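Aspartate carbamoyltransferase (Leishmania major, PDB 7K46) probably catalyses the transfer of a carbamoyl group from carbamoyl phosphate to L-aspartate, giving N-carbamoyl-L-aspartate, an early step of pyrimidine biosynthesis. Local coordinates at residues Gly157-Asp160 against Gly161-Ile164; Asp293-Ser296 against Thr297-Asp301; Asp148-Thr151 against Ile152-Leu156. All coordinates share one frame; numbering follows the deposited sequence.

How the interactions relate
Interactions 3, 1 and 2 follow one another in that order along the chain. Interaction 3 lies within helix 142-156, and interaction 1 is the turn between this helix and strand 163-167, the middle strand of the five-stranded parallel sheet. Their centres are about 9 Å apart and they touch, the V159 side chain resting on I149, I152 and H153. Together they carry the chain from the carbamoyl-phosphate domain into the aspartate domain, as in this family. Interaction 2 lies in the loop between strand 284-286 of that sheet and helix 309-326, its centre about 23 Å from that of interaction 1 and about 20 Å from that of interaction 3, without contact. Helix 309-326 also packs on interaction 3.

Interaction 1. Residues Gly157-Asp160 against Gly161-Ile164; sequences GAVD and GIAI
The carbonyl oxygen V159 O receives the amide of I162 across a tight reversal of the chain, I162 N to V159 O 3.3 Å; the N-H...O angle of 149° makes this a bent bond. The same oxygen is also covered by the I162 side chain: CG1 and CG2 both approach it, the latter to 3.3 Å between I162 CG2 and V159 O. That double approach follows from chi1 of I162 (67°), which sets CG1 between the backbone N and the carbonyl carbon while CG2 lies beside the N. The CG2 methyl also reaches back to the preceding carbonyl, with I162 CG2 3.8 Å from A158 O. The four residues V159-I162 form a type II beta turn, D160 and G161 at its corners; the positive phi of G161 (94°) suits the third position of such a turn. It connects helix 142-156, which ends as G157 leaves helical geometry, to strand 163-167 of the parallel sheet. Over the turn the side chains of V159 and I162 lie side by side and point the same way, with V159 CG1 4.2 Å from I162 CD1, a loose apolar contact. Both are buried: I152 of helix 142-156 touches each of them, F187 also packs on V159, and L189 on I162. D160 behaves differently: its carboxylate is held by partners beyond the turn, OD1 accepting the amide of A188 and OD2 forming a salt bridge with R23. Backbone bonds between G161 and A188 and between I162 and R190 continue the pairing toward strand 191-195.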
loop_
_atom_site.group_PDB
_atom_site.type_symbol
_atom_site.label_atom_id
_atom_site.label_comp_id
_atom_site.label_asym_id
_atom_site.label_seq_id
_atom_site.Cartn_x
_atom_site.Cartn_y
_atom_site.Cartn_z
ATOM N N GLY A 157 31.800 -16.910 7.699
ATOM C CA GLY A 157 32.759 -16.987 6.621
ATOM C C GLY A 157 32.600 -18.199 5.724
ATOM O O GLY A 157 33.175 -18.218 4.631
ATOM N N ALA A 158 31.840 -19.207 6.154
ATOM C CA ALA A 158 31.628 -20.416 5.364
ATOM C C ALA A 158 30.469 -21.206 5.955
ATOM O O ALA A 158 30.175 -21.097 7.152
ATOM C CB ALA A 158 32.887 -21.297 5.326
ATOM N N VAL A 159 29.825 -22.003 5.106
ATOM C CA VAL A 159 28.823 -22.969 5.544
ATOM C C VAL A 159 29.396 -24.376 5.580
ATOM O O VAL A 159 29.121 -25.141 6.508
ATOM C CB VAL A 159 27.573 -22.909 4.639
ATOM C CG1 VAL A 159 26.525 -23.890 5.138
ATOM C CG2 VAL A 159 26.993 -21.503 4.606
ATOM N N ASP A 160 30.179 -24.735 4.564
ATOM C CA ASP A 160 30.996 -25.937 4.633
ATOM C C ASP A 160 31.697 -26.017 5.982
ATOM O O ASP A 160 32.254 -25.026 6.464
ATOM C CB ASP A 160 32.041 -25.931 3.514
ATOM C CG ASP A 160 31.435 -26.123 2.139
ATOM O OD1 ASP A 160 30.367 -26.772 2.025
ATOM O OD2 ASP A 160 32.051 -25.641 1.164
ATOM N N GLY A 161 31.641 -27.196 6.598
ATOM C CA GLY A 161 32.382 -27.474 7.807
ATOM C C GLY A 161 31.644 -27.256 9.115
ATOM O O GLY A 161 32.190 -27.604 10.170
ATOM N N ILE A 162 30.418 -26.719 9.099
ATOM C CA ILE A 162 29.787 -26.294 10.348
ATOM C C ILE A 162 29.121 -27.471 11.049
ATOM O O ILE A 162 28.710 -28.461 10.433
ATOM C CB ILE A 162 28.758 -25.165 10.125
ATOM C CG1 ILE A 162 27.556 -25.665 9.315
ATOM C CG2 ILE A 162 29.409 -23.925 9.514
ATOM C CD1 ILE A 162 26.397 -24.646 9.251
ATOM N N ALA A 163 28.990 -27.326 12.364
ATOM C CA ALA A 163 28.026 -28.072 13.160
ATOM C C ALA A 163 26.865 -27.144 13.492
ATOM O O ALA A 163 27.078 -26.038 14.003
ATOM C CB ALA A 163 28.654 -28.605 14.450
ATOM N N ILE A 164 25.648 -27.595 13.218
ATOM C CA ILE A 164 24.453 -26.777 13.389
ATOM C C ILE A 164 23.423 -27.580 14.165
ATOM O O ILE A 164 23.253 -28.779 13.925
ATOM C CB ILE A 164 23.883 -26.308 12.031
ATOM C CG1 ILE A 164 22.569 -25.534 12.219
ATOM C CG2 ILE A 164 23.688 -27.486 11.082
ATOM C CD1 ILE A 164 22.093 -24.830 10.952
#

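Interaction 2. Residues Asp293-Ser296 against Thr297-Asp301; sequences DELS and TDIDD
S296 and D298 face each other in an ST turn at the start of a short 3-10 segment, 297-299. The segment belongs to the loop between strand 284-286 and helix 309-326 in the Asp/Orn binding domain. With OG anti to its own backbone N (chi1 176°), S296 turns its hydroxyl over the first turn and takes the amide of D298, D298 N to S296 OG 3.0 Å, in a nearly straight bond (171°). The D298 side chain folds back over the same hydroxyl: chi1 of 73° tucks CG between N and the carbonyl carbon, bringing D298 OD1 to 3.3 Å from S296 CB. One water closes this arrangement, lying 2.8 Å from S296 OG and giving a hydrogen bond to D298 OD2. Both carboxylate oxygens thus have a partner, OD2 the water and OD1 the amide of K273.

On the buried side L295 and I299 cross at about a right angle and meet through their terminal methyls, L295 CD1 to I299 CD1 3.5 Å in one of the two conformers modelled for L295. K273 and L276 of helix 273-276 cover I299, and Y307 also packs on it. The D300 carboxylate pairs beyond the turn, OD2 in a salt bridge with R291 and OD1 with the hydroxyl of Y307, while R101 of a second subunit packs against the residue. The backbone of the turn adds a long, weak bond from I299 N to S296 O and a firmer one from D300 N to T297 O, 3.0 Å.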
loop_
_atom_site.group_PDB
_atom_site.type_symbol
_atom_site.label_atom_id
_atom_site.label_comp_id
_atom_site.label_asym_id
_atom_site.label_seq_id
_atom_site.Cartn_x
_atom_site.Cartn_y
_atom_site.Cartn_z
ATOM N N ASP A 293 9.158 -17.176 23.804
ATOM C CA ASP A 293 10.071 -17.189 24.937
ATOM C C ASP A 293 11.257 -18.125 24.746
ATOM O O ASP A 293 12.107 -18.208 25.639
ATOM C CB ASP A 293 9.309 -17.579 26.213
ATOM C CG ASP A 293 8.316 -18.724 25.989
ATOM O OD1 ASP A 293 8.363 -19.397 24.929
ATOM O OD2 ASP A 293 7.470 -18.947 26.888
ATOM N N GLU A 294 11.327 -18.847 23.622
ATOM C CA GLU A 294 12.368 -19.851 23.415
ATOM C C GLU A 294 13.730 -19.230 23.151
ATOM O O GLU A 294 14.736 -19.954 23.088
ATOM C CB GLU A 294 11.976 -20.781 22.255
ATOM C CG GLU A 294 11.990 -20.121 20.871
ATOM C CD GLU A 294 10.715 -19.345 20.555
ATOM O OE1 GLU A 294 9.885 -19.120 21.468
ATOM O OE2 GLU A 294 10.542 -18.960 19.377
ATOM N N LEU A 295 13.771 -17.914 22.985
ATOM C CA LEU A 295 15.004 -17.174 22.761
ATOM C C LEU A 295 14.936 -15.941 23.652
ATOM O O LEU A 295 14.170 -15.018 23.365
ATOM C CB LEU A 295 15.125 -16.805 21.282
ATOM C CG LEU A 295 16.302 -16.040 20.707
ATOM C CD1 LEU A 295 17.588 -16.733 21.047
ATOM C CD2 LEU A 295 16.112 -15.973 19.192
ATOM N N SER A 296 15.703 -15.936 24.740
ATOM C CA SER A 296 15.569 -14.863 25.724
ATOM C C SER A 296 16.072 -13.528 25.182
ATOM O O SER A 296 17.022 -13.463 24.395
ATOM C CB SER A 296 16.325 -15.205 27.009
ATOM O OG SER A 296 16.264 -14.122 27.920
ATOM N N THR A 297 15.423 -12.444 25.621
ATOM C CA THR A 297 15.957 -11.121 25.317
ATOM C C THR A 297 17.292 -10.864 26.006
ATOM O O THR A 297 17.977 -9.899 25.643
ATOM C CB THR A 297 14.973 -10.028 25.729
ATOM O OG1 THR A 297 14.733 -10.125 27.134
ATOM C CG2 THR A 297 13.660 -10.169 24.979
ATOM N N ASP A 298 17.692 -11.695 26.975
ATOM C CA ASP A 298 18.936 -11.409 27.680
ATOM C C ASP A 298 20.182 -11.769 26.872
ATOM O O ASP A 298 21.294 -11.551 27.367
ATOM C CB ASP A 298 18.943 -12.076 29.073
ATOM C CG ASP A 298 19.127 -13.597 29.042
ATOM O OD1 ASP A 298 19.304 -14.199 27.966
ATOM O OD2 ASP A 298 19.105 -14.195 30.146
ATOM N N ILE A 299 20.038 -12.277 25.644
ATOM C CA ILE A 299 21.158 -12.389 24.709
ATOM C C ILE A 299 20.994 -11.472 23.498
ATOM O O ILE A 299 21.787 -11.557 22.560
ATOM C CB ILE A 299 21.396 -13.838 24.240
ATOM C CG1 ILE A 299 20.168 -14.404 23.517
ATOM C CG2 ILE A 299 21.823 -14.728 25.385
ATOM C CD1 ILE A 299 20.502 -15.609 22.662
ATOM N N ASP A 300 20.001 -10.580 23.497
ATOM C CA ASP A 300 19.749 -9.773 22.304
ATOM C C ASP A 300 20.905 -8.837 21.959
ATOM O O ASP A 300 21.011 -8.415 20.802
ATOM C CB ASP A 300 18.468 -8.952 22.474
ATOM C CG ASP A 300 17.212 -9.788 22.315
ATOM O OD1 ASP A 300 17.328 -10.989 21.987
ATOM O OD2 ASP A 300 16.107 -9.237 22.522
ATOM N N ASP A 301 21.754 -8.482 22.927
ATOM C CA ASP A 301 22.904 -7.619 22.673
ATOM C C ASP A 301 24.207 -8.395 22.537
ATOM O O ASP A 301 25.263 -7.778 22.371
ATOM C CB ASP A 301 23.060 -6.581 23.793
ATOM C CG ASP A 301 21.902 -5.611 23.856
ATOM O OD1 ASP A 301 21.345 -5.274 22.786
ATOM O OD2 ASP A 301 21.544 -5.200 24.981
HETATM O O HOH W 1 16.490 -14.872 30.657
#

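Interaction 3. Residues Asp148-Thr151 against Ile152-Leu156; sequences DILT and IHAEL
L150 O receives the amide of A154 in the shortest of the four backbone bonds that join 148-151 to 152-156, 2.8 Å from A154 N to L150 O. The amide of E155 meets T151 O at 2.9 Å (E155 N to T151 O), but the bond is less straight, with an N-H...O angle of 153°. The other two run from I152 N to D148 O and from H153 N to I149 O. All four are i to i+4 bonds of an alpha-helix, the last turns of helix 142-156, which precedes the chain's passage to strand 163-167 of the Asp/Orn binding domain. T151 and E155, one turn apart, lie side by side and point the same way. In T151, chi1 of -60° sets OG1 beside the backbone N and CG2 anti to it, extending that methyl toward the aliphatic part of the glutamate, T151 CG2 to E155 CG 4.0 Å. E155 CG also sits close over T151 O, 3.1 Å away, and the chain then bends at chi2; beyond the bend, OE2 meets R309 in a salt bridge and also the hydroxyl of Y313, a residue that packs on L150 and A154 as well.

One turn earlier the D148 carboxylate is shared, OD2 with the hydroxyl of Y239 and OD1 with the side-chain amides of Q310 and Q144, while the T151 hydroxyl turns back to the carbonyl of L147. A154 CB lies against the carbonyl of L150, 3.3 Å from L150 O. I152 extends its CG1 branch along D148 O at 3.4 Å.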
loop_
_atom_site.group_PDB
_atom_site.type_symbol
_atom_site.label_atom_id
_atom_site.label_comp_id
_atom_site.label_asym_id
_atom_site.label_seq_id
_atom_site.Cartn_x
_atom_site.Cartn_y
_atom_site.Cartn_z
ATOM N N ASP A 148 18.789 -17.861 5.189
ATOM C CA ASP A 148 19.442 -18.550 6.300
ATOM C C ASP A 148 20.861 -18.954 5.920
ATOM O O ASP A 148 21.800 -18.801 6.713
ATOM C CB ASP A 148 18.637 -19.788 6.718
ATOM C CG ASP A 148 17.292 -19.447 7.373
ATOM O OD1 ASP A 148 17.054 -18.273 7.747
ATOM O OD2 ASP A 148 16.463 -20.377 7.506
ATOM N N ILE A 149 21.036 -19.475 4.704
ATOM C CA ILE A 149 22.370 -19.862 4.242
ATOM C C ILE A 149 23.273 -18.642 4.139
ATOM O O ILE A 149 24.439 -18.674 4.553
ATOM C CB ILE A 149 22.279 -20.599 2.894
ATOM C CG1 ILE A 149 21.606 -21.958 3.074
ATOM C CG2 ILE A 149 23.655 -20.750 2.266
ATOM C CD1 ILE A 149 21.386 -22.645 1.756
ATOM N N LEU A 150 22.755 -17.555 3.556
ATOM C CA LEU A 150 23.535 -16.318 3.467
ATOM C C LEU A 150 23.973 -15.833 4.845
ATOM O O LEU A 150 25.120 -15.399 5.021
ATOM C CB LEU A 150 22.721 -15.232 2.764
ATOM C CG LEU A 150 23.326 -13.821 2.762
ATOM C CD1 LEU A 150 24.722 -13.800 2.108
ATOM C CD2 LEU A 150 22.378 -12.872 2.047
ATOM N N THR A 151 23.071 -15.886 5.826
ATOM C CA THR A 151 23.402 -15.430 7.174
ATOM C C THR A 151 24.569 -16.224 7.740
ATOM O O THR A 151 25.524 -15.649 8.273
ATOM C CB THR A 151 22.180 -15.546 8.086
ATOM O OG1 THR A 151 21.109 -14.744 7.559
ATOM C CG2 THR A 151 22.521 -15.037 9.505
ATOM N N ILE A 152 24.514 -17.552 7.628
ATOM C CA ILE A 152 25.618 -18.370 8.125
ATOM C C ILE A 152 26.907 -17.983 7.420
ATOM O O ILE A 152 27.932 -17.714 8.059
ATOM C CB ILE A 152 25.303 -19.865 7.945
ATOM C CG1 ILE A 152 24.077 -20.259 8.766
ATOM C CG2 ILE A 152 26.505 -20.717 8.352
ATOM C CD1 ILE A 152 23.553 -21.642 8.445
ATOM N N HIS A 153 26.865 -17.921 6.089
ATOM C CA HIS A 153 28.081 -17.634 5.327
ATOM C C HIS A 153 28.652 -16.264 5.675
ATOM O O HIS A 153 29.871 -16.106 5.839
ATOM C CB HIS A 153 27.798 -17.706 3.830
ATOM C CG HIS A 153 29.000 -17.411 2.988
ATOM N ND1 HIS A 153 29.845 -18.399 2.529
ATOM C CD2 HIS A 153 29.522 -16.239 2.559
ATOM C CE1 HIS A 153 30.827 -17.847 1.838
ATOM N NE2 HIS A 153 30.656 -16.537 1.842
ATOM N N ALA A 154 27.788 -15.257 5.772
ATOM C CA ALA A 154 28.257 -13.904 6.045
ATOM C C ALA A 154 28.770 -13.764 7.475
ATOM O O ALA A 154 29.753 -13.052 7.722
ATOM C CB ALA A 154 27.130 -12.906 5.787
ATOM N N GLU A 155 28.119 -14.437 8.429
ATOM C CA GLU A 155 28.492 -14.307 9.833
ATOM C C GLU A 155 29.749 -15.107 10.168
ATOM O O GLU A 155 30.609 -14.627 10.917
ATOM C CB GLU A 155 27.331 -14.749 10.731
ATOM C CG GLU A 155 26.101 -13.826 10.699
ATOM C CD GLU A 155 26.315 -12.527 11.471
ATOM O OE1 GLU A 155 26.828 -12.571 12.614
ATOM O OE2 GLU A 155 25.975 -11.455 10.934
ATOM N N LEU A 156 29.874 -16.327 9.638
ATOM C CA LEU A 156 30.990 -17.195 10.005
ATOM C C LEU A 156 32.081 -17.292 8.944
ATOM O O LEU A 156 33.189 -17.739 9.263
ATOM C CB LEU A 156 30.482 -18.608 10.307
ATOM C CG LEU A 156 29.440 -18.719 11.418
ATOM C CD1 LEU A 156 28.969 -20.166 11.574
ATOM C CD2 LEU A 156 29.979 -18.154 12.747
#